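Local structure of m3DLH protein (Halieaceae bacterium, 7JKA) at residues A51-N55 against R82-M87; R101-R105 against L159-D165. The protein probably hydrolyses the ester bond of dienelactone-type substrates, as an alpha/beta-hydrolase of the dienelactone hydrolase family, and may also act on phosphotriesters. All coordinates share one frame. Where two conformers were deposited one is given. Residues are numbered along the deposited sequence.

Contact 1: residues A51-N55 against R82-M87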
loop_
_atom_site.group_PDB
_atom_site.type_symbol
_atom_site.label_atom_id
_atom_site.label_comp_id
_atom_site.label_asym_id
_atom_site.label_seq_id
_atom_site.Cartn_x
_atom_site.Cartn_y
_atom_site.Cartn_z
ATOM N N ALA A 51 -2.209 -7.666 5.942
ATOM C CA ALA A 51 -2.823 -8.876 5.393
ATOM C C ALA A 51 -4.065 -9.309 6.150
ATOM O O ALA A 51 -4.811 -10.153 5.638
ATOM C CB ALA A 51 -1.822 -10.035 5.355
ATOM N N PHE A 52 -4.320 -8.753 7.343
ATOM C CA PHE A 52 -5.615 -8.971 7.981
ATOM C C PHE A 52 -6.765 -8.624 7.041
ATOM O O PHE A 52 -7.823 -9.249 7.104
ATOM C CB PHE A 52 -5.742 -8.121 9.243
ATOM C CG PHE A 52 -4.641 -8.330 10.226
ATOM C CD1 PHE A 52 -4.535 -9.522 10.911
ATOM C CD2 PHE A 52 -3.724 -7.319 10.472
ATOM C CE1 PHE A 52 -3.513 -9.720 11.831
ATOM C CE2 PHE A 52 -2.705 -7.506 11.383
ATOM C CZ PHE A 52 -2.600 -8.709 12.064
ATOM N N GLY A 53 -6.584 -7.625 6.189
ATOM C CA GLY A 53 -7.611 -7.114 5.304
ATOM C C GLY A 53 -7.994 -5.687 5.646
ATOM O O GLY A 53 -7.378 -5.026 6.485
ATOM N N LEU A 54 -9.043 -5.213 4.981
ATOM C CA LEU A 54 -9.479 -3.831 5.154
ATOM C C LEU A 54 -9.980 -3.639 6.579
ATOM O O LEU A 54 -11.073 -4.084 6.933
ATOM C CB LEU A 54 -10.553 -3.500 4.124
ATOM C CG LEU A 54 -11.181 -2.112 4.222
ATOM C CD1 LEU A 54 -10.097 -1.090 4.464
ATOM C CD2 LEU A 54 -11.941 -1.808 2.941
ATOM N N ASN A 55 -9.176 -2.984 7.409
ATOM C CA ASN A 55 -9.490 -2.814 8.822
ATOM C C ASN A 55 -9.473 -1.334 9.200
ATOM O O ASN A 55 -9.245 -0.467 8.348
ATOM C CB ASN A 55 -8.511 -3.625 9.677
ATOM C CG ASN A 55 -7.052 -3.297 9.387
ATOM O OD1 ASN A 55 -6.729 -2.307 8.712
ATOM N ND2 ASN A 55 -6.156 -4.134 9.919
ATOM N N ARG A 82 -13.786 -9.203 3.835
ATOM C CA ARG A 82 -13.464 -10.156 4.888
ATOM C C ARG A 82 -12.192 -9.733 5.618
ATOM O O ARG A 82 -11.239 -9.222 5.015
ATOM C CB ARG A 82 -13.324 -11.567 4.301
ATOM C CG ARG A 82 -14.681 -12.279 4.064
ATOM C CD ARG A 82 -14.565 -13.714 3.437
ATOM N NE ARG A 82 -14.020 -13.708 2.065
ATOM C CZ ARG A 82 -14.773 -13.693 0.962
ATOM N NH1 ARG A 82 -14.216 -13.687 -0.252
ATOM N NH2 ARG A 82 -16.095 -13.690 1.068
ATOM N N LEU A 83 -12.177 -9.958 6.933
ATOM C CA LEU A 83 -11.085 -9.524 7.797
ATOM C C LEU A 83 -10.579 -10.723 8.585
ATOM O O LEU A 83 -11.267 -11.206 9.491
ATOM C CB LEU A 83 -11.551 -8.399 8.732
ATOM C CG LEU A 83 -10.564 -7.738 9.696
ATOM C CD1 LEU A 83 -9.426 -7.073 8.937
ATOM C CD2 LEU A 83 -11.276 -6.724 10.566
ATOM N N ILE A 84 -9.378 -11.195 8.243
ATOM C CA ILE A 84 -8.778 -12.352 8.896
ATOM C C ILE A 84 -8.425 -11.975 10.329
ATOM O O ILE A 84 -7.678 -11.017 10.563
ATOM C CB ILE A 84 -7.540 -12.835 8.124
ATOM C CG1 ILE A 84 -7.914 -13.235 6.689
ATOM C CG2 ILE A 84 -6.855 -13.983 8.859
ATOM C CD1 ILE A 84 -6.735 -13.741 5.848
ATOM N N ASP A 85 -9.003 -12.694 11.297
ATOM C CA ASP A 85 -8.662 -12.497 12.699
ATOM C C ASP A 85 -8.035 -13.724 13.332
ATOM O O ASP A 85 -7.578 -13.642 14.476
ATOM C CB ASP A 85 -9.891 -12.064 13.525
ATOM C CG ASP A 85 -11.039 -13.066 13.474
ATOM O OD1 ASP A 85 -10.871 -14.167 12.916
ATOM O OD2 ASP A 85 -12.128 -12.740 13.999
ATOM N N ASP A 86 -8.008 -14.851 12.634
ATOM C CA ASP A 86 -7.333 -16.053 13.104
ATOM C C ASP A 86 -5.955 -16.060 12.456
ATOM O O ASP A 86 -5.839 -16.240 11.239
ATOM C CB ASP A 86 -8.138 -17.303 12.747
ATOM C CG ASP A 86 -7.397 -18.602 13.065
ATOM O OD1 ASP A 86 -6.481 -18.602 13.922
ATOM O OD2 ASP A 86 -7.733 -19.631 12.443
ATOM N N MET A 87 -4.914 -15.836 13.262
ATOM C CA MET A 87 -3.579 -15.664 12.695
ATOM C C MET A 87 -3.088 -16.913 11.966
ATOM O O MET A 87 -2.209 -16.804 11.104
ATOM C CB MET A 87 -2.589 -15.252 13.786
ATOM C CG MET A 87 -1.278 -14.696 13.243
ATOM S SD MET A 87 -0.424 -13.599 14.400
ATOM C CE MET A 87 -1.327 -12.072 14.160
HETATM O O HOH W 1 -10.272 -7.287 3.281
#
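Two irregular loops meet here through a single direct N-H...O bond, with side chains filling in around it: Ile84 N donates to Phe52 O at 2.7 Å, and Leu83 CA adds a CA-H...O contact to Phe52 O at 3.3 Å. The t,p conformation of Leu83 swings its CD1 to 3.8 Å from Phe52 CB and 3.6 Å from Asn55 CB. Phe52, with chi1 in the m well, presents its ring edge to Ile84 O and to poorly ordered Met87, whose CE lies 4.0 Å from Phe52 CE1. Outside the two loops the ring also meets that of His223. Ile84, extended in the m,t form, sends CD1 to 4.1 Å from Ala51 O and packs against Leu90 of helix 90-98. Gly53 needs its lack of a side chain: its backbone angles alone call for glycine, and a CB would clash with Arg82 O. Asn55, in the p rotamer, caps the N-terminus of helix 56-67 through Ala58 N. A water accepts from Leu54 N (2.9 Å) and donates to Arg82 O (2.8 Å). In alpha/beta-hydrolases the loop corresponding to that after strand 42-48, which carries residues 51-55, commonly helps form the oxyanion hole, consistent with Ala51 lying near the probable nucleophile elbow. With one conventional direct hydrogen bond, one water bridge and no salt bridge between the segments, the contact relies on main-chain polar groups and apolar side chains.

Contact 2: residues R101-R105 against L159-D165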
loop_
_atom_site.group_PDB
_atom_site.type_symbol
_atom_site.label_atom_id
_atom_site.label_comp_id
_atom_site.label_asym_id
_atom_site.label_seq_id
_atom_site.Cartn_x
_atom_site.Cartn_y
_atom_site.Cartn_z
ATOM N N ARG A 101 0.732 -14.913 -8.602
ATOM C CA ARG A 101 0.995 -13.489 -8.764
ATOM C C ARG A 101 -0.039 -12.832 -9.678
ATOM O O ARG A 101 -0.384 -11.665 -9.476
ATOM C CB ARG A 101 2.409 -13.267 -9.309
ATOM C CG ARG A 101 3.533 -13.965 -8.532
ATOM C CD ARG A 101 3.841 -13.306 -7.202
ATOM N NE ARG A 101 4.708 -12.134 -7.314
ATOM C CZ ARG A 101 6.039 -12.178 -7.334
ATOM N NH1 ARG A 101 6.728 -11.054 -7.421
ATOM N NH2 ARG A 101 6.690 -13.342 -7.285
ATOM N N ALA A 102 -0.558 -13.572 -10.662
ATOM C CA ALA A 102 -1.593 -13.024 -11.539
ATOM C C ALA A 102 -2.853 -12.679 -10.760
ATOM O O ALA A 102 -3.438 -11.607 -10.963
ATOM C CB ALA A 102 -1.915 -14.014 -12.660
ATOM N N ALA A 103 -3.282 -13.563 -9.856
ATOM C CA ALA A 103 -4.485 -13.277 -9.074
ATOM C C ALA A 103 -4.234 -12.142 -8.092
ATOM O O ALA A 103 -5.108 -11.297 -7.857
ATOM C CB ALA A 103 -4.942 -14.531 -8.329
ATOM N N TRP A 104 -3.036 -12.120 -7.512
ATOM C CA TRP A 104 -2.656 -11.056 -6.603
ATOM C C TRP A 104 -2.667 -9.719 -7.320
ATOM O O TRP A 104 -3.229 -8.744 -6.822
ATOM C CB TRP A 104 -1.277 -11.400 -6.055
ATOM C CG TRP A 104 -0.748 -10.582 -4.925
ATOM C CD1 TRP A 104 -1.394 -9.653 -4.193
ATOM C CD2 TRP A 104 0.586 -10.654 -4.422
ATOM N NE1 TRP A 104 -0.530 -9.113 -3.247
ATOM C CE2 TRP A 104 0.685 -9.741 -3.362
ATOM C CE3 TRP A 104 1.697 -11.431 -4.763
ATOM C CZ2 TRP A 104 1.880 -9.548 -2.646
ATOM C CZ3 TRP A 104 2.873 -11.260 -4.048
ATOM C CH2 TRP A 104 2.950 -10.337 -3.003
ATOM N N ARG A 105 -2.066 -9.672 -8.507
ATOM C CA ARG A 105 -2.029 -8.414 -9.246
ATOM C C ARG A 105 -3.411 -8.025 -9.733
ATOM O O ARG A 105 -3.714 -6.835 -9.801
ATOM C CB ARG A 105 -1.048 -8.525 -10.407
ATOM C CG ARG A 105 0.386 -8.562 -9.891
ATOM C CD ARG A 105 1.388 -9.042 -10.909
ATOM N NE ARG A 105 2.709 -9.120 -10.275
ATOM C CZ ARG A 105 3.869 -9.030 -10.913
ATOM N NH1 ARG A 105 3.901 -8.824 -12.226
ATOM N NH2 ARG A 105 5.008 -9.106 -10.213
ATOM N N LEU A 159 9.662 -9.309 -1.931
ATOM C CA LEU A 159 9.986 -10.562 -2.588
ATOM C C LEU A 159 10.445 -10.267 -4.006
ATOM O O LEU A 159 10.178 -9.186 -4.541
ATOM C CB LEU A 159 8.794 -11.529 -2.582
ATOM C CG LEU A 159 7.722 -11.397 -3.654
ATOM C CD1 LEU A 159 6.848 -12.650 -3.631
ATOM C CD2 LEU A 159 6.882 -10.167 -3.383
ATOM N N PRO A 160 11.120 -11.212 -4.644
ATOM C CA PRO A 160 11.666 -10.933 -5.974
ATOM C C PRO A 160 10.590 -10.713 -7.023
ATOM O O PRO A 160 9.474 -11.240 -6.942
ATOM C CB PRO A 160 12.479 -12.193 -6.284
ATOM C CG PRO A 160 12.786 -12.775 -4.951
ATOM C CD PRO A 160 11.570 -12.519 -4.137
ATOM N N GLU A 161 10.960 -9.933 -8.035
ATOM C CA GLU A 161 10.117 -9.724 -9.205
ATOM C C GLU A 161 9.896 -11.033 -9.962
ATOM O O GLU A 161 10.577 -12.038 -9.742
ATOM C CB GLU A 161 10.766 -8.729 -10.168
ATOM C CG GLU A 161 12.017 -9.317 -10.855
ATOM C CD GLU A 161 12.677 -8.366 -11.859
ATOM O OE1 GLU A 161 12.212 -7.217 -12.002
ATOM O OE2 GLU A 161 13.671 -8.784 -12.506
ATOM N N LEU A 162 8.921 -10.989 -10.875
ATOM C CA LEU A 162 8.846 -11.955 -11.959
ATOM C C LEU A 162 9.739 -11.469 -13.101
ATOM O O LEU A 162 9.960 -10.262 -13.251
ATOM C CB LEU A 162 7.415 -12.105 -12.450
ATOM C CG LEU A 162 6.353 -12.621 -11.474
ATOM C CD1 LEU A 162 5.015 -12.599 -12.171
ATOM C CD2 LEU A 162 6.674 -14.035 -11.014
ATOM N N PRO A 163 10.303 -12.372 -13.907
ATOM C CA PRO A 163 11.206 -11.922 -14.981
ATOM C C PRO A 163 10.607 -10.863 -15.891
ATOM O O PRO A 163 11.323 -9.948 -16.327
ATOM C CB PRO A 163 11.503 -13.227 -15.739
ATOM C CG PRO A 163 11.383 -14.283 -14.700
ATOM C CD PRO A 163 10.236 -13.843 -13.822
ATOM N N GLU A 164 9.314 -10.957 -16.201
ATOM C CA GLU A 164 8.726 -10.014 -17.140
ATOM C C GLU A 164 8.529 -8.638 -16.537
ATOM O O GLU A 164 8.112 -7.735 -17.264
ATOM C CB GLU A 164 7.378 -10.525 -17.659
ATOM C CG GLU A 164 6.346 -10.761 -16.585
ATOM C CD GLU A 164 6.259 -12.222 -16.190
ATOM O OE1 GLU A 164 7.322 -12.884 -16.022
ATOM O OE2 GLU A 164 5.114 -12.706 -16.071
ATOM N N ASP A 165 8.792 -8.466 -15.234
ATOM C CA ASP A 165 8.599 -7.187 -14.565
ATOM C C ASP A 165 9.704 -6.186 -14.858
ATOM O O ASP A 165 9.575 -5.025 -14.457
ATOM C CB ASP A 165 8.536 -7.367 -13.052
ATOM C CG ASP A 165 7.375 -8.213 -12.602
ATOM O OD1 ASP A 165 6.447 -8.461 -13.412
ATOM O OD2 ASP A 165 7.396 -8.605 -11.413
#
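The opening turn of helix 101-116, closed by Arg105 N to Arg101 O at 2.8 Å, faces a loop that runs extended from Leu159 to Leu162 and then curls into a short 3-10 turn. In this alpha/beta-hydrolase fold the contact joins a helix to the connection between strands 150-154 and 172-178. The backbones stay well apart, 8.6 Å between the CA atoms of Arg101 and Leu162, so long side chains must span the gap. One helical turn apart, Arg101 and Arg105 both point toward the loop. Arg101, with its first three chi angles in the m well, donates from NH1 to Pro160 O at 2.8 Å, while its guanidinium lies between two leucine methyls, Leu159 CD1 over one face (3.7 Å from Arg101 NH2) and Leu162 CD2 over the other (3.8 Å from the same nitrogen). Its NE pairs with Glu140 of helix 133-143, which Arg105 NH2 also meets. Deeper in, Trp104 CH2 touches Leu159 CD2 at 4.0 Å; the indole NE1 bonds to Thr137 and its ring meets those of Phe98 and Phe133. Arg105, more extended, forms a bidentate salt bridge, with Arg105 NH1 to Asp165 OD1 at 2.8 Å and Arg105 NH2 to Asp165 OD2 at 2.7 Å. The same Asp165 OD2 also accepts Leu162 N at 2.9 Å, tying the charge pair to the loop's own turn.

In these two contacts the chemistry goes with the backbone spacing. Both lie similarly far from the centre of the chain, about 15 and 16 Å from centre to centre, at the periphery and not in the central core, each with some buried residues. They are separate: about 23 Å between their centres and about 9 Å between nearest atoms. Contact 1 brings two loops close enough for a main-chain bond, whereas contact 2 spans a wider helix-to-loop gap with arginines reaching a carboxylate and a main-chain carbonyl, beside leucine and tryptophan contacts. Helix 90-98 relates them, since contact 1 leans on Leu90 and Met94 and contact 2 on Leu97 and Phe98.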